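Local structure of type IV secretion protein Dot (Legionella pneumophila, 6KS5) at residues A[29-33]-A[269-273]; A[65-69]-A[330-335]; A[153-157]-A[218-224]; A[233-237]-A[249-255]. The protein acts as a deubiquitinase that regulates the association of K63-linked polyubiquitin chains with the Legionella phagosome. The contacts are given in a common frame with arbitrary orientation. Numbering follows the deposited sequence.

Contacts 1, 3 and 4 gather round helix 222-231. Contact 3 holds its first turn, contact 1 sets Phe30 and Tyr271 against Ile225, and contact 4 begins just past its C-terminal end. Contact 1 lies about 14 Å from contact 3 and about 18 Å from contact 4, between centres, and touches both: Tyr271 reaches the backbone at Leu220, Phe30 meets Leu236. Contacts 1 and 4 share the mixed sheet. In sequence, contacts 3 and 4 follow one another inside the loops closed by contacts 1 and 2, whose segments alternate. Contact 2, about 23 Å from contact 1 between centres, joins helix 326-334 to the coil after helix 61-65. Cys29 and His270, probably the catalytic pair, lie where helix 29-40 meets the sheet.

Contact 1 of 4, residues A[29-33]-A[269-273]; sequences CFFHN and GHYFL
The N-terminal turn of helix 29-40 (phi/psi near -63/-41) packs against a chain that runs from a turn into strand 272-273, with CA pairs Cys29-His270 at 6.4 Å, Phe30-Tyr271 at 6.1 Å and Asn33-Leu273 at 6.0 Å. Gly269, at phi/psi 85/16, makes the turn. The CB of His270 points away, yet its ring swings back so that CD2 lies 3.5 Å from Cys29 SG, oblique to the ring, while its NE2 is hydrogen-bonded to Val22 O. A cysteine at the start of a helix facing a histidine just before a strand of the sheet is the layout of papain-like cysteine proteases, OTU deubiquitinases included, so Cys29 and His270 are probably the catalytic pair. Tyr271, extended, gives its N to Cys29 SG (3.3 Å; Cys29 chi1 t) in a nearly straight hydrogen bond. Its m-rotamer ring offers a face to the edge of Phe30 (centroids 5.8 Å apart, planes at 66°), and its O accepts from Asn33 ND2 at 3.3 Å; the same ND2 donates to Cys29 O at 2.6 Å. The Phe272 side chain points away, and its backbone is hydrogen-bonded to Ala263. Leu273 points back to the helix, its CB 3.3 Å from Asn33 OD1.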
loop_
_atom_site.group_PDB
_atom_site.type_symbol
_atom_site.label_atom_id
_atom_site.label_comp_id
_atom_site.label_asym_id
_atom_site.label_seq_id
_atom_site.Cartn_x
_atom_site.Cartn_y
_atom_site.Cartn_z
ATOM N N CYS A 29 -4.725 -3.947 3.825
ATOM C CA CYS A 29 -4.384 -4.811 4.949
ATOM C C CYS A 29 -3.110 -4.343 5.655
ATOM O O CYS A 29 -3.034 -4.391 6.889
ATOM C CB CYS A 29 -4.232 -6.244 4.443
ATOM S SG CYS A 29 -3.571 -7.408 5.645
ATOM N N PHE A 30 -2.106 -3.858 4.898
ATOM C CA PHE A 30 -0.908 -3.335 5.531
ATOM C C PHE A 30 -1.185 -2.014 6.227
ATOM O O PHE A 30 -0.665 -1.765 7.320
ATOM C CB PHE A 30 0.187 -3.143 4.513
ATOM C CG PHE A 30 1.314 -2.310 5.054
ATOM C CD1 PHE A 30 2.246 -2.886 5.896
ATOM C CD2 PHE A 30 1.448 -0.962 4.745
ATOM C CE1 PHE A 30 3.275 -2.170 6.409
ATOM C CE2 PHE A 30 2.480 -0.225 5.261
ATOM C CZ PHE A 30 3.399 -0.832 6.102
ATOM N N PHE A 31 -1.931 -1.122 5.573
ATOM C CA PHE A 31 -2.253 0.143 6.209
ATOM C C PHE A 31 -3.080 -0.080 7.464
ATOM O O PHE A 31 -2.925 0.649 8.450
ATOM C CB PHE A 31 -2.981 1.047 5.225
ATOM C CG PHE A 31 -2.136 1.487 4.080
ATOM C CD1 PHE A 31 -0.948 2.164 4.295
ATOM C CD2 PHE A 31 -2.528 1.217 2.782
ATOM C CE1 PHE A 31 -0.168 2.573 3.228
ATOM C CE2 PHE A 31 -1.755 1.619 1.711
ATOM C CZ PHE A 31 -0.576 2.299 1.932
ATOM N N HIS A 32 -3.938 -1.102 7.462
ATOM C CA HIS A 32 -4.645 -1.453 8.685
ATOM C C HIS A 32 -3.664 -1.894 9.765
ATOM O O HIS A 32 -3.817 -1.522 10.932
ATOM C CB HIS A 32 -5.682 -2.540 8.403
ATOM C CG HIS A 32 -6.765 -2.121 7.457
ATOM N ND1 HIS A 32 -7.544 -3.028 6.769
ATOM C CD2 HIS A 32 -7.197 -0.894 7.079
ATOM C CE1 HIS A 32 -8.407 -2.378 6.009
ATOM N NE2 HIS A 32 -8.217 -1.082 6.176
ATOM N N ASN A 33 -2.639 -2.671 9.390
ATOM C CA ASN A 33 -1.579 -3.030 10.332
ATOM C C ASN A 33 -0.867 -1.789 10.861
ATOM O O ASN A 33 -0.646 -1.648 12.069
ATOM C CB ASN A 33 -0.567 -3.964 9.663
ATOM C CG ASN A 33 -1.005 -5.415 9.667
ATOM O OD1 ASN A 33 -0.428 -6.243 10.367
ATOM N ND2 ASN A 33 -2.008 -5.735 8.858
ATOM N N GLY A 269 -0.219 -11.554 0.358
ATOM C CA GLY A 269 -0.476 -10.153 0.612
ATOM C C GLY A 269 -1.248 -9.880 1.878
ATOM O O GLY A 269 -1.791 -8.782 2.037
ATOM N N HIS A 270 -1.324 -10.853 2.782
ATOM C CA HIS A 270 -2.002 -10.697 4.059
ATOM C C HIS A 270 -0.957 -10.582 5.159
ATOM O O HIS A 270 -0.052 -11.416 5.250
ATOM C CB HIS A 270 -2.943 -11.871 4.334
ATOM C CG HIS A 270 -4.226 -11.476 5.000
ATOM N ND1 HIS A 270 -5.464 -11.829 4.505
ATOM C CD2 HIS A 270 -4.463 -10.755 6.123
ATOM C CE1 HIS A 270 -6.407 -11.345 5.294
ATOM N NE2 HIS A 270 -5.827 -10.689 6.283
ATOM N N TYR A 271 -1.087 -9.551 5.987
ATOM C CA TYR A 271 -0.113 -9.236 7.022
ATOM C C TYR A 271 -0.736 -9.435 8.396
ATOM O O TYR A 271 -1.873 -9.014 8.635
ATOM C CB TYR A 271 0.393 -7.799 6.876
ATOM C CG TYR A 271 1.141 -7.523 5.592
ATOM C CD1 TYR A 271 0.466 -7.379 4.385
ATOM C CD2 TYR A 271 2.520 -7.394 5.589
ATOM C CE1 TYR A 271 1.146 -7.124 3.216
ATOM C CE2 TYR A 271 3.208 -7.137 4.425
ATOM C CZ TYR A 271 2.519 -7.002 3.240
ATOM O OH TYR A 271 3.214 -6.748 2.076
ATOM N N PHE A 272 0.016 -10.061 9.297
ATOM C CA PHE A 272 -0.404 -10.308 10.669
ATOM C C PHE A 272 0.470 -9.461 11.586
ATOM O O PHE A 272 1.697 -9.581 11.551
ATOM C CB PHE A 272 -0.275 -11.793 11.019
ATOM C CG PHE A 272 -1.041 -12.724 10.099
ATOM C CD1 PHE A 272 -0.572 -13.021 8.827
ATOM C CD2 PHE A 272 -2.210 -13.337 10.527
ATOM C CE1 PHE A 272 -1.265 -13.884 7.990
ATOM C CE2 PHE A 272 -2.907 -14.206 9.696
ATOM C CZ PHE A 272 -2.431 -14.479 8.423
ATOM N N LEU A 273 -0.151 -8.598 12.385
ATOM C CA LEU A 273 0.596 -7.760 13.313
ATOM C C LEU A 273 0.902 -8.537 14.589
ATOM O O LEU A 273 0.004 -9.119 15.207
ATOM C CB LEU A 273 -0.191 -6.487 13.627
ATOM C CG LEU A 273 0.374 -5.389 14.538
ATOM C CD1 LEU A 273 -0.005 -5.600 16.023
ATOM C CD2 LEU A 273 1.891 -5.218 14.333
#

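Contact 2 of 4, residues A[65-69]-A[330-335]; sequences LFEFF and LIESLS
This is an apolar contact toward the periphery of the fold, where the irregular coil following helix 61-65 meets the last turn of the C-terminal helix 326-334. Residues 65-68 curl round with Phe68 N and Phe69 N both hydrogen-bonded to Leu65 O (3.2 and 3.3 Å), and Phe69 then extends. The nearest CA pairs are Leu65-Ile331 (7.4 Å) and Phe68-Leu334 (7.2 Å). Leu334 (chi1 m, chi2 t) is central: its CB sits 3.9 Å from the centroid of the Phe68 ring, almost on the ring normal, in a CH-pi contact, while its CD1 lies 3.8 Å from Leu65 CD2 and 3.7 Å from Phe69 CE2. Leu65 CD2 also meets Leu330 CD2 at 4.0 Å, and Phe68 CE2 approaches Ile331 CB at 4.3 Å. Phe103 of helix 95-112 touches both Leu65 and Leu330. Ser335 OG bonds back to Ile331 O (2.6 Å). Leu334 points toward the coil, Leu330 and Ile331 meet it from the side and Glu332 points away: an amphipathic terminal helix laid by its apolar side on the coil after helix 61-65 and on helix 95-112.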
loop_
_atom_site.group_PDB
_atom_site.type_symbol
_atom_site.label_atom_id
_atom_site.label_comp_id
_atom_site.label_asym_id
_atom_site.label_seq_id
_atom_site.Cartn_x
_atom_site.Cartn_y
_atom_site.Cartn_z
ATOM N N LEU A 65 -13.892 11.379 2.776
ATOM C CA LEU A 65 -13.973 11.198 4.220
ATOM C C LEU A 65 -13.588 12.449 5.000
ATOM O O LEU A 65 -13.784 12.481 6.221
ATOM C CB LEU A 65 -13.081 10.032 4.666
ATOM C CG LEU A 65 -13.484 8.610 4.268
ATOM C CD1 LEU A 65 -12.262 7.711 4.215
ATOM C CD2 LEU A 65 -14.528 8.048 5.223
ATOM N N PHE A 66 -13.049 13.474 4.335
ATOM C CA PHE A 66 -12.626 14.679 5.041
ATOM C C PHE A 66 -13.798 15.460 5.616
ATOM O O PHE A 66 -13.592 16.305 6.493
ATOM C CB PHE A 66 -11.818 15.584 4.110
ATOM C CG PHE A 66 -10.393 15.147 3.929
ATOM C CD1 PHE A 66 -9.773 14.348 4.878
ATOM C CD2 PHE A 66 -9.674 15.535 2.810
ATOM C CE1 PHE A 66 -8.462 13.944 4.713
ATOM C CE2 PHE A 66 -8.361 15.133 2.639
ATOM C CZ PHE A 66 -7.754 14.337 3.594
ATOM N N GLU A 67 -15.017 15.211 5.143
ATOM C CA GLU A 67 -16.168 15.926 5.675
ATOM C C GLU A 67 -16.718 15.303 6.953
ATOM O O GLU A 67 -17.625 15.880 7.560
ATOM C CB GLU A 67 -17.267 16.019 4.612
ATOM C CG GLU A 67 -17.984 14.715 4.309
ATOM C CD GLU A 67 -19.260 14.940 3.517
ATOM O OE1 GLU A 67 -20.359 14.757 4.087
ATOM O OE2 GLU A 67 -19.161 15.314 2.325
ATOM N N PHE A 68 -16.193 14.153 7.380
ATOM C CA PHE A 68 -16.571 13.566 8.657
ATOM C C PHE A 68 -15.458 13.594 9.691
ATOM O O PHE A 68 -15.750 13.543 10.891
ATOM C CB PHE A 68 -17.034 12.113 8.466
ATOM C CG PHE A 68 -17.984 11.931 7.321
ATOM C CD1 PHE A 68 -19.300 12.346 7.424
ATOM C CD2 PHE A 68 -17.559 11.346 6.139
ATOM C CE1 PHE A 68 -20.176 12.182 6.370
ATOM C CE2 PHE A 68 -18.430 11.177 5.084
ATOM C CZ PHE A 68 -19.739 11.597 5.197
ATOM N N PHE A 69 -14.201 13.676 9.263
ATOM C CA PHE A 69 -13.061 13.724 10.167
ATOM C C PHE A 69 -12.193 14.914 9.794
ATOM O O PHE A 69 -11.815 15.070 8.630
ATOM C CB PHE A 69 -12.239 12.429 10.103
ATOM C CG PHE A 69 -13.056 11.174 10.262
ATOM C CD1 PHE A 69 -13.430 10.732 11.520
ATOM C CD2 PHE A 69 -13.437 10.430 9.157
ATOM C CE1 PHE A 69 -14.175 9.579 11.671
ATOM C CE2 PHE A 69 -14.185 9.276 9.304
ATOM C CZ PHE A 69 -14.554 8.853 10.564
ATOM N N LEU A 330 -19.894 2.895 3.024
ATOM C CA LEU A 330 -19.232 3.388 4.228
ATOM C C LEU A 330 -19.645 4.820 4.526
ATOM O O LEU A 330 -19.924 5.167 5.682
ATOM C CB LEU A 330 -17.710 3.291 4.091
ATOM C CG LEU A 330 -16.909 4.024 5.173
ATOM C CD1 LEU A 330 -16.938 3.271 6.498
ATOM C CD2 LEU A 330 -15.486 4.242 4.706
ATOM N N ILE A 331 -19.696 5.665 3.495
ATOM C CA ILE A 331 -20.085 7.054 3.702
ATOM C C ILE A 331 -21.574 7.189 3.996
ATOM O O ILE A 331 -21.990 8.171 4.622
ATOM C CB ILE A 331 -19.663 7.907 2.496
ATOM C CG1 ILE A 331 -20.434 7.494 1.251
ATOM C CG2 ILE A 331 -18.177 7.759 2.261
ATOM C CD1 ILE A 331 -21.465 8.515 0.788
ATOM N N GLU A 332 -22.404 6.230 3.574
ATOM C CA GLU A 332 -23.810 6.306 3.965
ATOM C C GLU A 332 -23.974 6.102 5.465
ATOM O O GLU A 332 -24.826 6.730 6.094
ATOM C CB GLU A 332 -24.652 5.290 3.174
ATOM C CG GLU A 332 -24.377 3.836 3.496
ATOM C CD GLU A 332 -25.625 2.995 3.489
ATOM O OE1 GLU A 332 -25.972 2.462 4.572
ATOM O OE2 GLU A 332 -26.256 2.894 2.413
ATOM N N SER A 333 -23.184 5.222 6.056
ATOM C CA SER A 333 -23.291 4.985 7.489
ATOM C C SER A 333 -22.654 6.100 8.314
ATOM O O SER A 333 -23.020 6.284 9.483
ATOM C CB SER A 333 -22.645 3.642 7.855
ATOM O OG SER A 333 -23.339 2.560 7.257
ATOM N N LEU A 334 -21.718 6.850 7.733
ATOM C CA LEU A 334 -21.118 7.976 8.433
ATOM C C LEU A 334 -22.005 9.212 8.402
ATOM O O LEU A 334 -21.867 10.075 9.274
ATOM C CB LEU A 334 -19.741 8.297 7.840
ATOM C CG LEU A 334 -18.658 7.224 8.011
ATOM C CD1 LEU A 334 -17.272 7.831 7.911
ATOM C CD2 LEU A 334 -18.826 6.494 9.335
ATOM N N SER A 335 -22.922 9.311 7.439
ATOM C CA SER A 335 -23.818 10.461 7.367
ATOM C C SER A 335 -24.882 10.458 8.460
ATOM O O SER A 335 -25.528 11.493 8.677
ATOM C CB SER A 335 -24.495 10.513 5.995
ATOM O OG SER A 335 -23.604 10.155 4.952
#

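Contact 3 of 4, residues A[153-157]-A[218-224]; sequences EFGAL and VKLSYIE
Two helix starts meet here. Residues 153-154 lead into helix 155-160 with Phe154 as N-cap, and extended residues 218-220 lead into helix 222-231 with Ser221 as N-cap. The segments run in opposite senses, with CA atoms nearest at Glu153-Ser221 (5.5 Å) and Ala156-Val218 (6.9 Å). The polar part centres on Ser221 (chi1 p). Its N donates to Glu224 OE2 at 2.6 Å, the half of a capping box in which the N3 side chain bonds the N-cap backbone. Ser221 OG lies 2.6 Å from Glu153 O and 2.7 Å from Glu224 OE2, two acceptors for its single proton. Outside the pair, Lys219 NZ reaches Asp27 O, and Val218 O accepts from Arg106. The apolar part flanks this network: Phe154 CE1 touches Ile223 CD1 at 3.8 Å, although the Phe154 CB points away, and Ala156 CB faces Val218 CG1 at 4.3 Å. Van der Waals contacts between carbon and polar atoms set Ala156 CB 3.3 Å from Glu224 OE1 and Glu153 CB 4.2 Å from Tyr222 OH. Glu224 packs further on Tyr209 and Leu213 of helix 193-214. A buried carboxylate thus rests at the positive end of helix 222-231, where a backbone NH and the helix dipole can offset its charge; the Ser221 hydroxyl lies between it and the Glu153 carbonyl, and its one proton can serve only one of them at a time.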
loop_
_atom_site.group_PDB
_atom_site.type_symbol
_atom_site.label_atom_id
_atom_site.label_comp_id
_atom_site.label_asym_id
_atom_site.label_seq_id
_atom_site.Cartn_x
_atom_site.Cartn_y
_atom_site.Cartn_z
ATOM N N GLU A 153 6.785 -9.371 -6.774
ATOM C CA GLU A 153 7.051 -8.296 -5.824
ATOM C C GLU A 153 7.091 -6.923 -6.486
ATOM O O GLU A 153 6.923 -5.913 -5.795
ATOM C CB GLU A 153 8.380 -8.547 -5.104
ATOM C CG GLU A 153 9.525 -9.002 -6.016
ATOM C CD GLU A 153 9.432 -10.471 -6.424
ATOM O OE1 GLU A 153 8.488 -11.159 -5.967
ATOM O OE2 GLU A 153 10.292 -10.929 -7.217
ATOM N N PHE A 154 7.339 -6.847 -7.792
ATOM C CA PHE A 154 7.369 -5.569 -8.488
ATOM C C PHE A 154 6.075 -5.281 -9.244
ATOM O O PHE A 154 6.079 -4.465 -10.170
ATOM C CB PHE A 154 8.554 -5.512 -9.451
ATOM C CG PHE A 154 9.898 -5.661 -8.791
ATOM C CD1 PHE A 154 10.480 -4.601 -8.110
ATOM C CD2 PHE A 154 10.591 -6.851 -8.877
ATOM C CE1 PHE A 154 11.725 -4.733 -7.519
ATOM C CE2 PHE A 154 11.831 -6.988 -8.291
ATOM C CZ PHE A 154 12.397 -5.924 -7.610
ATOM N N GLY A 155 4.969 -5.918 -8.856
ATOM C CA GLY A 155 3.747 -5.792 -9.635
ATOM C C GLY A 155 3.251 -4.362 -9.732
ATOM O O GLY A 155 2.880 -3.894 -10.810
ATOM N N ALA A 156 3.238 -3.648 -8.604
ATOM C CA ALA A 156 2.767 -2.267 -8.612
ATOM C C ALA A 156 3.654 -1.388 -9.488
ATOM O O ALA A 156 3.159 -0.501 -10.194
ATOM C CB ALA A 156 2.711 -1.724 -7.184
ATOM N N LEU A 157 4.968 -1.627 -9.458
ATOM C CA LEU A 157 5.885 -0.856 -10.291
ATOM C C LEU A 157 5.765 -1.252 -11.757
ATOM O O LEU A 157 5.860 -0.399 -12.650
ATOM C CB LEU A 157 7.317 -1.042 -9.799
ATOM C CG LEU A 157 8.412 -0.316 -10.574
ATOM C CD1 LEU A 157 8.668 1.043 -9.963
ATOM C CD2 LEU A 157 9.691 -1.140 -10.592
ATOM N N VAL A 218 -4.928 -1.472 -5.519
ATOM C CA VAL A 218 -3.535 -1.730 -5.877
ATOM C C VAL A 218 -2.820 -2.252 -4.638
ATOM O O VAL A 218 -2.742 -1.555 -3.619
ATOM C CB VAL A 218 -2.849 -0.463 -6.416
ATOM C CG1 VAL A 218 -1.330 -0.625 -6.419
ATOM C CG2 VAL A 218 -3.347 -0.125 -7.814
ATOM N N LYS A 219 -2.294 -3.471 -4.713
ATOM C CA LYS A 219 -1.725 -4.099 -3.529
ATOM C C LYS A 219 -0.216 -3.910 -3.441
ATOM O O LYS A 219 0.493 -3.846 -4.449
ATOM C CB LYS A 219 -2.051 -5.592 -3.460
ATOM C CG LYS A 219 -3.274 -5.898 -2.606
ATOM C CD LYS A 219 -3.290 -5.176 -1.228
ATOM C CE LYS A 219 -2.002 -5.297 -0.383
ATOM N NZ LYS A 219 -1.880 -4.207 0.653
ATOM N N LEU A 220 0.261 -3.855 -2.204
ATOM C CA LEU A 220 1.629 -3.495 -1.877
ATOM C C LEU A 220 2.433 -4.730 -1.498
ATOM O O LEU A 220 1.941 -5.620 -0.793
ATOM C CB LEU A 220 1.644 -2.502 -0.717
ATOM C CG LEU A 220 1.988 -1.042 -1.002
ATOM C CD1 LEU A 220 0.968 -0.431 -1.946
ATOM C CD2 LEU A 220 2.042 -0.269 0.308
ATOM N N SER A 221 3.670 -4.775 -1.977
ATOM C CA SER A 221 4.661 -5.750 -1.568
ATOM C C SER A 221 5.637 -5.081 -0.606
ATOM O O SER A 221 5.552 -3.882 -0.336
ATOM C CB SER A 221 5.386 -6.306 -2.791
ATOM O OG SER A 221 6.065 -5.261 -3.464
ATOM N N TYR A 222 6.598 -5.858 -0.104
ATOM C CA TYR A 222 7.548 -5.309 0.857
ATOM C C TYR A 222 8.489 -4.282 0.237
ATOM O O TYR A 222 9.171 -3.571 0.985
ATOM C CB TYR A 222 8.350 -6.437 1.512
ATOM C CG TYR A 222 9.076 -7.320 0.533
ATOM C CD1 TYR A 222 8.443 -8.408 -0.054
ATOM C CD2 TYR A 222 10.399 -7.070 0.198
ATOM C CE1 TYR A 222 9.108 -9.222 -0.955
ATOM C CE2 TYR A 222 11.073 -7.878 -0.701
ATOM C CZ TYR A 222 10.423 -8.954 -1.274
ATOM O OH TYR A 222 11.092 -9.760 -2.170
ATOM N N ILE A 223 8.522 -4.179 -1.097
ATOM C CA ILE A 223 9.344 -3.174 -1.771
ATOM C C ILE A 223 8.824 -1.773 -1.471
ATOM O O ILE A 223 9.537 -0.928 -0.914
ATOM C CB ILE A 223 9.372 -3.430 -3.289
ATOM C CG1 ILE A 223 10.110 -4.729 -3.610
ATOM C CG2 ILE A 223 9.975 -2.235 -4.031
ATOM C CD1 ILE A 223 11.585 -4.557 -3.756
ATOM N N GLU A 224 7.570 -1.509 -1.847
ATOM C CA GLU A 224 6.981 -0.192 -1.619
ATOM C C GLU A 224 6.950 0.147 -0.137
ATOM O O GLU A 224 7.195 1.294 0.256
ATOM C CB GLU A 224 5.566 -0.137 -2.201
ATOM C CG GLU A 224 5.458 -0.541 -3.672
ATOM C CD GLU A 224 5.182 -2.021 -3.897
ATOM O OE1 GLU A 224 5.098 -2.431 -5.072
ATOM O OE2 GLU A 224 5.034 -2.774 -2.915
#

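Contact 4 of 4, residues A[233-237]-A[249-255]; sequences NQPLT and EYVNPKV
Strands 236-239 and 246-250 form a beta hairpin at one edge of the mixed sheet, and this contact covers its open end. Leu236 and Tyr250 are an antiparallel hydrogen-bonded pair (CA-CA 5.2 Å), fully satisfied by each other: Leu236 N donates to Tyr250 O at 3.2 Å, and Tyr250 N to Leu236 O at 2.8 Å. Thr237 and Glu249 form the next, non-hydrogen-bonded pair (CA-CA 4.6 Å), and Thr237 turns its backbone bonds to Phe260 and Val262 of the neighbouring strand region. Both carbonyls of the bonded pair also receive CA-H...O contacts, Tyr250 O from Pro235 CA (3.4 Å) and Leu236 O from Glu249 CA (3.5 Å). Pro235, which has no NH to give, has its O filled by Gln234 NE2 at 3.1 Å. Upstream, Asn233 at phi/psi 58/45 is the C-prime residue of the Schellman motif ending helix 222-231, with Gln234 N directed to Met229 O. The Tyr250 ring (chi1 t) extends back along the hairpin, its edge carbon CD2 3.2 Å from Gln234 O and its OH 2.5 Å from Asn233 OD1. The chain stays extended through Asn252 and turns at Pro253-Lys254, so that Val255 CG2 lies against Pro235 CG at 3.9 Å.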
loop_
_atom_site.group_PDB
_atom_site.type_symbol
_atom_site.label_atom_id
_atom_site.label_comp_id
_atom_site.label_asym_id
_atom_site.label_seq_id
_atom_site.Cartn_x
_atom_site.Cartn_y
_atom_site.Cartn_z
ATOM N N ASN A 233 10.901 7.270 8.553
ATOM C CA ASN A 233 11.839 6.803 9.577
ATOM C C ASN A 233 11.158 5.890 10.599
ATOM O O ASN A 233 11.370 6.013 11.809
ATOM C CB ASN A 233 12.526 7.983 10.272
ATOM C CG ASN A 233 14.041 7.966 10.104
ATOM O OD1 ASN A 233 14.599 7.084 9.448
ATOM N ND2 ASN A 233 14.713 8.943 10.706
ATOM N N GLN A 234 10.342 4.957 10.111
ATOM C CA GLN A 234 9.648 4.011 10.976
ATOM C C GLN A 234 10.274 2.632 10.834
ATOM O O GLN A 234 10.073 1.974 9.802
ATOM C CB GLN A 234 8.158 3.961 10.631
ATOM C CG GLN A 234 7.387 2.837 11.321
ATOM C CD GLN A 234 7.293 3.017 12.830
ATOM O OE1 GLN A 234 6.423 3.734 13.327
ATOM N NE2 GLN A 234 8.193 2.366 13.563
ATOM N N PRO A 235 11.039 2.158 11.820
ATOM C CA PRO A 235 11.585 0.798 11.739
ATOM C C PRO A 235 10.476 -0.238 11.624
ATOM O O PRO A 235 9.407 -0.103 12.221
ATOM C CB PRO A 235 12.362 0.648 13.053
ATOM C CG PRO A 235 12.683 2.044 13.462
ATOM C CD PRO A 235 11.513 2.872 13.017
ATOM N N LEU A 236 10.742 -1.274 10.834
ATOM C CA LEU A 236 9.754 -2.306 10.568
ATOM C C LEU A 236 10.474 -3.607 10.262
ATOM O O LEU A 236 11.522 -3.610 9.612
ATOM C CB LEU A 236 8.836 -1.920 9.398
ATOM C CG LEU A 236 7.869 -2.983 8.860
ATOM C CD1 LEU A 236 6.911 -3.449 9.949
ATOM C CD2 LEU A 236 7.095 -2.461 7.672
ATOM N N THR A 237 9.907 -4.707 10.741
ATOM C CA THR A 237 10.408 -6.037 10.439
ATOM C C THR A 237 9.242 -6.878 9.948
ATOM O O THR A 237 8.177 -6.899 10.572
ATOM C CB THR A 237 11.072 -6.678 11.663
ATOM O OG1 THR A 237 12.010 -5.756 12.234
ATOM C CG2 THR A 237 11.802 -7.947 11.268
ATOM N N GLU A 249 13.352 -5.768 6.115
ATOM C CA GLU A 249 13.691 -5.154 7.391
ATOM C C GLU A 249 14.171 -3.732 7.156
ATOM O O GLU A 249 14.981 -3.491 6.259
ATOM C CB GLU A 249 14.774 -5.968 8.112
ATOM C CG GLU A 249 14.630 -6.039 9.628
ATOM C CD GLU A 249 15.863 -6.615 10.316
ATOM O OE1 GLU A 249 15.747 -7.057 11.479
ATOM O OE2 GLU A 249 16.946 -6.630 9.692
ATOM N N TYR A 250 13.665 -2.796 7.952
ATOM C CA TYR A 250 14.220 -1.452 8.034
ATOM C C TYR A 250 14.666 -1.212 9.470
ATOM O O TYR A 250 13.864 -1.330 10.405
ATOM C CB TYR A 250 13.210 -0.391 7.593
ATOM C CG TYR A 250 13.722 1.025 7.764
ATOM C CD1 TYR A 250 14.962 1.399 7.265
ATOM C CD2 TYR A 250 12.967 1.984 8.428
ATOM C CE1 TYR A 250 15.436 2.690 7.418
ATOM C CE2 TYR A 250 13.434 3.278 8.588
ATOM C CZ TYR A 250 14.670 3.624 8.082
ATOM O OH TYR A 250 15.139 4.908 8.236
ATOM N N VAL A 251 15.944 -0.887 9.643
ATOM C CA VAL A 251 16.546 -0.721 10.960
ATOM C C VAL A 251 17.115 0.679 11.059
ATOM O O VAL A 251 17.901 1.111 10.215
ATOM C CB VAL A 251 17.647 -1.767 11.212
ATOM C CG1 VAL A 251 18.411 -1.437 12.488
ATOM C CG2 VAL A 251 17.042 -3.159 11.290
ATOM N N ASN A 252 16.699 1.412 12.110
ATOM C CA ASN A 252 17.328 2.668 12.483
ATOM C C ASN A 252 17.324 2.697 13.996
ATOM O O ASN A 252 16.272 2.982 14.620
ATOM C CB ASN A 252 16.617 3.881 11.882
ATOM C CG ASN A 252 17.374 5.187 12.102
ATOM O OD1 ASN A 252 16.947 6.243 11.636
ATOM N ND2 ASN A 252 18.507 5.117 12.801
ATOM N N PRO A 253 18.434 2.386 14.654
ATOM C CA PRO A 253 18.468 2.400 16.117
ATOM C C PRO A 253 18.431 3.798 16.712
ATOM O O PRO A 253 18.158 3.931 17.911
ATOM C CB PRO A 253 19.786 1.687 16.460
ATOM C CG PRO A 253 20.218 1.007 15.185
ATOM C CD PRO A 253 19.697 1.875 14.087
ATOM N N LYS A 254 18.705 4.840 15.921
ATOM C CA LYS A 254 18.700 6.194 16.467
ATOM C C LYS A 254 17.302 6.598 16.918
ATOM O O LYS A 254 17.136 7.165 18.004
ATOM C CB LYS A 254 19.247 7.176 15.430
ATOM C CG LYS A 254 19.400 8.612 15.916
ATOM C CD LYS A 254 18.222 9.474 15.474
ATOM C CE LYS A 254 17.862 9.222 14.020
ATOM N NZ LYS A 254 16.602 9.911 13.637
ATOM N N VAL A 255 16.287 6.316 16.106
ATOM C CA VAL A 255 14.908 6.504 16.536
ATOM C C VAL A 255 14.504 5.322 17.405
ATOM O O VAL A 255 14.794 4.165 17.081
ATOM C CB VAL A 255 13.962 6.660 15.330
ATOM C CG1 VAL A 255 14.170 8.005 14.655
ATOM C CG2 VAL A 255 14.147 5.522 14.334
#